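Local coordinates for protein putative peptidase (Chlamydophila abortus, PDB 3CE2) that probably acts as a zinc-dependent oligopeptidase of the M3B family, cleaving small peptides, at residues I431-D442 and I542-L553. Numbering follows the deposited sequence.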
ATOM      1  N   ILE A 431      -4.516   6.124  -2.013  1.00 35.34           N
ATOM      2  CA  ILE A 431      -5.562   7.129  -1.938  1.00 30.54           C
ATOM      3  C   ILE A 431      -6.631   6.977  -3.025  1.00 37.14           C
ATOM      4  O   ILE A 431      -7.842   6.926  -2.735  1.00 42.88           O
ATOM      5  CB  ILE A 431      -4.943   8.539  -1.990  1.00 31.67           C
ATOM      6  CG1 ILE A 431      -4.038   8.760  -0.785  1.00 31.98           C
ATOM      7  CG2 ILE A 431      -5.998   9.621  -2.030  1.00 31.68           C
ATOM      8  CD1 ILE A 431      -3.520  10.186  -0.701  1.00 34.03           C
ATOM      9  N   ALA A 432      -6.199   6.903  -4.281  1.00 37.75           N
ATOM     10  CA  ALA A 432      -7.146   6.918  -5.396  1.00 36.91           C
ATOM     11  C   ALA A 432      -8.021   5.691  -5.389  1.00 42.70           C
ATOM     12  O   ALA A 432      -9.217   5.779  -5.687  1.00 43.60           O
ATOM     13  CB  ALA A 432      -6.429   7.026  -6.712  1.00 33.58           C
ATOM     14  N   SER A 433      -7.423   4.546  -5.062  1.00 41.17           N
ATOM     15  CA  SER A 433      -8.163   3.290  -5.024  1.00 43.43           C
ATOM     16  C   SER A 433      -9.181   3.276  -3.883  1.00 45.75           C
ATOM     17  O   SER A 433     -10.332   2.854  -4.059  1.00 39.99           O
ATOM     18  CB  SER A 433      -7.194   2.131  -4.860  1.00 44.05           C
ATOM     19  OG  SER A 433      -6.275   2.425  -3.822  1.00 53.17           O
ATOM     20  N   THR A 434      -8.746   3.752  -2.716  1.00 44.84           N
ATOM     21  CA  THR A 434      -9.572   3.740  -1.525  1.00 40.52           C
ATOM     22  C   THR A 434     -10.739   4.694  -1.701  1.00 41.67           C
ATOM     23  O   THR A 434     -11.888   4.340  -1.414  1.00 40.02           O
ATOM     24  CB  THR A 434      -8.747   4.103  -0.275  1.00 43.79           C
ATOM     25  OG1 THR A 434      -7.819   3.045   0.004  1.00 44.48           O
ATOM     26  CG2 THR A 434      -9.642   4.285   0.923  1.00 39.38           C
ATOM     27  N   LEU A 435     -10.450   5.891  -2.203  1.00 43.38           N
ATOM     28  CA  LEU A 435     -11.511   6.852  -2.502  1.00 41.11           C
ATOM     29  C   LEU A 435     -12.558   6.251  -3.436  1.00 41.62           C
ATOM     30  O   LEU A 435     -13.751   6.371  -3.180  1.00 49.80           O
ATOM     31  CB  LEU A 435     -10.950   8.152  -3.081  1.00 39.31           C
ATOM     32  CG  LEU A 435     -11.955   9.275  -3.398  1.00 40.55           C
ATOM     33  CD1 LEU A 435     -11.342  10.659  -3.196  1.00 36.80           C
ATOM     34  CD2 LEU A 435     -12.555   9.160  -4.782  1.00 31.41           C
ATOM     35  N   ASN A 436     -12.135   5.593  -4.506  1.00 37.49           N
ATOM     36  CA  ASN A 436     -13.101   4.888  -5.359  1.00 42.42           C
ATOM     37  C   ASN A 436     -13.934   3.826  -4.622  1.00 43.34           C
ATOM     38  O   ASN A 436     -15.138   3.755  -4.814  1.00 46.66           O
ATOM     39  CB  ASN A 436     -12.435   4.289  -6.607  1.00 39.67           C
ATOM     40  CG  ASN A 436     -12.179   5.321  -7.679  1.00 41.23           C
ATOM     41  OD1 ASN A 436     -12.421   6.507  -7.479  1.00 46.62           O
ATOM     42  ND2 ASN A 436     -11.673   4.884  -8.820  1.00 41.35           N
ATOM     43  N   GLU A 437     -13.307   2.999  -3.788  1.00 44.61           N
ATOM     44  CA  GLU A 437     -14.067   2.009  -3.033  1.00 41.25           C
ATOM     45  C   GLU A 437     -15.135   2.720  -2.252  1.00 42.74           C
ATOM     46  O   GLU A 437     -16.284   2.324  -2.281  1.00 47.23           O
ATOM     47  CB  GLU A 437     -13.198   1.280  -2.033  1.00 46.81           C
ATOM     48  CG  GLU A 437     -12.484   0.055  -2.564  1.00 65.42           C
ATOM     49  CD  GLU A 437     -11.331  -0.369  -1.652  1.00 71.96           C
ATOM     50  OE1 GLU A 437     -11.599  -0.870  -0.537  1.00 75.21           O
ATOM     51  OE2 GLU A 437     -10.158  -0.177  -2.045  1.00 76.68           O
ATOM     52  N   MET A 438     -14.737   3.767  -1.532  1.00 42.97           N
ATOM     53  CA  MET A 438     -15.626   4.485  -0.613  1.00 41.01           C
ATOM     54  C   MET A 438     -16.773   5.181  -1.325  1.00 39.99           C
ATOM     55  O   MET A 438     -17.917   5.087  -0.914  1.00 45.52           O
ATOM     56  CB  MET A 438     -14.822   5.471   0.236  1.00 44.43           C
ATOM     57  CG  MET A 438     -13.869   4.770   1.212  1.00 44.85           C
ATOM     58  SD  MET A 438     -14.764   3.962   2.559  1.00 53.19           S
ATOM     59  CE  MET A 438     -13.927   2.391   2.673  1.00 50.90           C
ATOM     60  N   LEU A 439     -16.452   5.874  -2.404  1.00 45.14           N
ATOM     61  CA  LEU A 439     -17.440   6.491  -3.263  1.00 41.84           C
ATOM     62  C   LEU A 439     -18.475   5.479  -3.731  1.00 43.62           C
ATOM     63  O   LEU A 439     -19.667   5.744  -3.687  1.00 45.77           O
ATOM     64  CB  LEU A 439     -16.736   7.087  -4.474  1.00 38.96           C
ATOM     65  CG  LEU A 439     -17.536   7.991  -5.416  1.00 40.45           C
ATOM     66  CD1 LEU A 439     -18.614   8.835  -4.684  1.00 35.44           C
ATOM     67  CD2 LEU A 439     -16.561   8.871  -6.215  1.00 32.69           C
ATOM     68  N   LEU A 440     -18.022   4.327  -4.213  1.00 45.55           N
ATOM     69  CA  LEU A 440     -18.943   3.302  -4.700  1.00 46.43           C
ATOM     70  C   LEU A 440     -19.975   2.924  -3.616  1.00 51.38           C
ATOM     71  O   LEU A 440     -21.180   2.994  -3.849  1.00 53.52           O
ATOM     72  CB  LEU A 440     -18.156   2.087  -5.163  1.00 42.95           C
ATOM     73  CG  LEU A 440     -18.914   0.786  -5.390  1.00 45.36           C
ATOM     74  CD1 LEU A 440     -19.642   0.829  -6.693  1.00 40.75           C
ATOM     75  CD2 LEU A 440     -17.967  -0.407  -5.370  1.00 42.92           C
ATOM     76  N   MET A 441     -19.500   2.533  -2.434  1.00 50.73           N
ATOM     77  CA  MET A 441     -20.374   2.290  -1.287  1.00 53.82           C
ATOM     78  C   MET A 441     -21.260   3.507  -0.935  1.00 46.20           C
ATOM     79  O   MET A 441     -22.463   3.376  -0.733  1.00 52.34           O
ATOM     80  CB  MET A 441     -19.561   1.849  -0.067  1.00 55.86           C
ATOM     81  CG  MET A 441     -19.086   0.402  -0.089  1.00 57.19           C
ATOM     82  SD  MET A 441     -17.875   0.129   1.245  1.00 64.44           S
ATOM     83  CE  MET A 441     -17.061  -1.346   0.639  1.00 65.01           C
ATOM     84  N   ASP A 442     -20.684   4.689  -0.873  1.00 39.88           N
ATOM     85  CA  ASP A 442     -21.495   5.868  -0.644  1.00 41.80           C
ATOM     86  C   ASP A 442     -22.663   5.989  -1.613  1.00 43.44           C
ATOM     87  O   ASP A 442     -23.798   6.222  -1.202  1.00 50.79           O
ATOM     88  CB  ASP A 442     -20.662   7.128  -0.738  1.00 45.25           C
ATOM     89  CG  ASP A 442     -21.443   8.349  -0.322  1.00 54.69           C
ATOM     90  OD1 ASP A 442     -21.679   8.469   0.894  1.00 57.78           O
ATOM     91  OD2 ASP A 442     -21.833   9.169  -1.193  1.00 57.30           O
ATOM     92  N   ILE A 542      -5.904   6.552   4.035  1.00 33.67           N
ATOM     93  CA  ILE A 542      -7.359   6.577   4.176  1.00 39.07           C
ATOM     94  C   ILE A 542      -7.896   7.938   4.654  1.00 41.86           C
ATOM     95  O   ILE A 542      -8.949   8.411   4.181  1.00 39.55           O
ATOM     96  CB  ILE A 542      -7.933   5.387   5.000  1.00 43.66           C
ATOM     97  CG1 ILE A 542      -9.458   5.420   4.946  1.00 46.31           C
ATOM     98  CG2 ILE A 542      -7.474   5.422   6.436  1.00 40.94           C
ATOM     99  CD1 ILE A 542     -10.081   4.049   4.742  1.00 46.78           C
ATOM    100  N   ILE A 543      -7.159   8.593   5.547  1.00 35.99           N
ATOM    101  CA  ILE A 543      -7.542   9.932   5.964  1.00 37.69           C
ATOM    102  C   ILE A 543      -7.607  10.856   4.743  1.00 41.44           C
ATOM    103  O   ILE A 543      -8.599  11.550   4.517  1.00 42.69           O
ATOM    104  CB  ILE A 543      -6.610  10.459   7.064  1.00 39.32           C
ATOM    105  CG1 ILE A 543      -6.968   9.782   8.380  1.00 38.57           C
ATOM    106  CG2 ILE A 543      -6.728  11.951   7.226  1.00 34.19           C
ATOM    107  CD1 ILE A 543      -5.866   9.850   9.405  1.00 43.00           C
ATOM    108  N   ALA A 544      -6.579  10.833   3.911  1.00 43.77           N
ATOM    109  CA  ALA A 544      -6.581  11.712   2.740  1.00 41.30           C
ATOM    110  C   ALA A 544      -7.732  11.387   1.792  1.00 41.88           C
ATOM    111  O   ALA A 544      -8.369  12.301   1.259  1.00 45.60           O
ATOM    112  CB  ALA A 544      -5.279  11.622   2.015  1.00 34.64           C
ATOM    113  N   ALA A 545      -7.984  10.093   1.571  1.00 39.83           N
ATOM    114  CA  ALA A 545      -9.029   9.659   0.637  1.00 37.26           C
ATOM    115  C   ALA A 545     -10.386  10.135   1.139  1.00 43.58           C
ATOM    116  O   ALA A 545     -11.192  10.666   0.370  1.00 44.70           O
ATOM    117  CB  ALA A 545      -9.027   8.153   0.502  1.00 37.56           C
ATOM    118  N   LEU A 546     -10.620   9.951   2.443  1.00 38.93           N
ATOM    119  CA  LEU A 546     -11.872  10.336   3.053  1.00 39.97           C
ATOM    120  C   LEU A 546     -12.070  11.852   3.062  1.00 39.66           C
ATOM    121  O   LEU A 546     -13.179  12.341   2.855  1.00 40.00           O
ATOM    122  CB  LEU A 546     -11.953   9.776   4.465  1.00 38.77           C
ATOM    123  CG  LEU A 546     -12.126   8.266   4.526  1.00 35.19           C
ATOM    124  CD1 LEU A 546     -12.309   7.894   5.947  1.00 34.08           C
ATOM    125  CD2 LEU A 546     -13.319   7.817   3.715  1.00 35.51           C
ATOM    126  N   CYS A 547     -10.989  12.584   3.288  1.00 42.00           N
ATOM    127  CA  CYS A 547     -11.006  14.039   3.217  1.00 40.98           C
ATOM    128  C   CYS A 547     -11.384  14.531   1.837  1.00 40.24           C
ATOM    129  O   CYS A 547     -12.365  15.245   1.673  1.00 49.23           O
ATOM    130  CB  CYS A 547      -9.639  14.594   3.591  1.00 47.86           C
ATOM    131  SG  CYS A 547      -9.519  16.398   3.537  1.00 55.21           S
ATOM    132  N   PHE A 548     -10.605  14.153   0.836  1.00 46.80           N
ATOM    133  CA  PHE A 548     -10.923  14.477  -0.558  1.00 40.58           C
ATOM    134  C   PHE A 548     -12.353  14.140  -0.894  1.00 36.65           C
ATOM    135  O   PHE A 548     -13.082  14.941  -1.474  1.00 38.01           O
ATOM    136  CB  PHE A 548     -10.027  13.678  -1.470  1.00 42.31           C
ATOM    137  CG  PHE A 548      -8.737  14.344  -1.772  1.00 44.20           C
ATOM    138  CD1 PHE A 548      -8.713  15.661  -2.203  1.00 50.10           C
ATOM    139  CD2 PHE A 548      -7.554  13.654  -1.677  1.00 43.41           C
ATOM    140  CE1 PHE A 548      -7.522  16.275  -2.506  1.00 47.37           C
ATOM    141  CE2 PHE A 548      -6.362  14.253  -1.983  1.00 41.93           C
ATOM    142  CZ  PHE A 548      -6.340  15.561  -2.385  1.00 46.53           C
ATOM    143  N   LEU A 549     -12.763  12.948  -0.504  1.00 36.48           N
ATOM    144  CA  LEU A 549     -14.116  12.483  -0.820  1.00 43.43           C
ATOM    145  C   LEU A 549     -15.219  13.328  -0.165  1.00 44.50           C
ATOM    146  O   LEU A 549     -16.204  13.704  -0.814  1.00 51.92           O
ATOM    147  CB  LEU A 549     -14.267  10.996  -0.456  1.00 36.61           C
ATOM    148  CG  LEU A 549     -15.643  10.429  -0.749  1.00 38.28           C
ATOM    149  CD1 LEU A 549     -16.024  10.642  -2.212  1.00 41.02           C
ATOM    150  CD2 LEU A 549     -15.709   8.960  -0.360  1.00 40.22           C
ATOM    151  N   GLU A 550     -15.050  13.631   1.119  1.00 47.83           N
ATOM    152  CA  GLU A 550     -16.040  14.413   1.855  1.00 48.28           C
ATOM    153  C   GLU A 550     -16.238  15.796   1.216  1.00 49.32           C
ATOM    154  O   GLU A 550     -17.368  16.226   0.996  1.00 52.28           O
ATOM    155  CB  GLU A 550     -15.617  14.542   3.315  1.00 54.33           C
ATOM    156  CG  GLU A 550     -16.563  15.368   4.197  1.00 63.43           C
ATOM    157  CD  GLU A 550     -17.803  14.601   4.640  1.00 66.02           C
ATOM    158  OE1 GLU A 550     -18.081  13.504   4.089  1.00 68.33           O
ATOM    159  OE2 GLU A 550     -18.497  15.100   5.551  1.00 66.72           O
ATOM    160  N   LYS A 551     -15.139  16.471   0.893  1.00 45.03           N
ATOM    161  CA  LYS A 551     -15.211  17.743   0.202  1.00 43.72           C
ATOM    162  C   LYS A 551     -15.966  17.606  -1.114  1.00 48.80           C
ATOM    163  O   LYS A 551     -16.759  18.474  -1.474  1.00 47.44           O
ATOM    164  CB  LYS A 551     -13.813  18.298  -0.057  1.00 43.79           C
ATOM    165  CG  LYS A 551     -13.056  18.689   1.198  1.00 45.79           C
ATOM    166  CD  LYS A 551     -11.645  19.245   0.897  1.00 47.72           C
ATOM    167  CE  LYS A 551     -11.132  19.995   2.130  1.00 52.88           C
ATOM    168  NZ  LYS A 551      -9.656  19.930   2.318  1.00 58.36           N
ATOM    169  N   ILE A 552     -15.733  16.509  -1.830  1.00 47.30           N
ATOM    170  CA  ILE A 552     -16.357  16.346  -3.128  1.00 41.55           C
ATOM    171  C   ILE A 552     -17.846  16.097  -2.960  1.00 43.79           C
ATOM    172  O   ILE A 552     -18.651  16.640  -3.707  1.00 43.41           O
ATOM    173  CB  ILE A 552     -15.700  15.210  -3.946  1.00 40.45           C
ATOM    174  CG1 ILE A 552     -14.371  15.682  -4.520  1.00 39.54           C
ATOM    175  CG2 ILE A 552     -16.631  14.729  -5.083  1.00 35.62           C
ATOM    176  CD1 ILE A 552     -13.396  14.551  -4.768  1.00 38.80           C
ATOM    177  N   LEU A 553     -18.233  15.275  -1.989  1.00 47.21           N
ATOM    178  CA  LEU A 553     -19.675  15.014  -1.814  1.00 51.86           C
ATOM    179  C   LEU A 553     -20.467  16.227  -1.281  1.00 54.09           C
ATOM    180  O   LEU A 553     -21.684  16.240  -1.314  1.00 48.96           O
ATOM    181  CB  LEU A 553     -19.924  13.783  -0.948  1.00 46.14           C
ATOM    182  CG  LEU A 553     -19.371  12.473  -1.503  1.00 50.98           C
ATOM    183  CD1 LEU A 553     -19.246  11.384  -0.400  1.00 46.00           C
ATOM    184  CD2 LEU A 553     -20.211  11.995  -2.693  1.00 46.98           C
TER
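A545 and L435 mark the crossing of two helices in the M3 peptidase fold, and their contact illustrates how a small residue lets helices meet closely. The CA atoms of L435 and A545 lie 4.9 Å apart. The axes of the two segments come within 8.4 Å and cross at -53°. The A545 methyl rests against the 431-442 backbone, its CB 3.7 Å from I431 O, and is flanked by I431 CG2, T434 CG2 and L435 CB. L435 reaches back across the crossing: with CG swung away from its own amide nitrogen (chi1 -178°), its CD1 comes 3.7 Å from F548 CB and also touches the backbone of 542-553. L549 answers from the second helix, its CD2 meeting M438 CB at 3.6 Å while its CD1 touches L439 CD1. M438 CG also meets L546 CD2, and at the far end L553 lays its two methyls against the D442 carboxylate, which is held by a salt bridge to K602.

Further out, Y563 and F566 of helix 559-567 pack on the F548 ring, and F598 of helix 590-607 backs L549. T434 sits near zinc ligands E430 and H402, its OG1 hydrogen-bonded to E430 O. With no hydrogen bond between the segments, the helix that begins directly after E430 packs on 542-553 mainly through apolar side chains, while E437 OE2 bonds to H402 ND1 and N436 ND2 to A401 O.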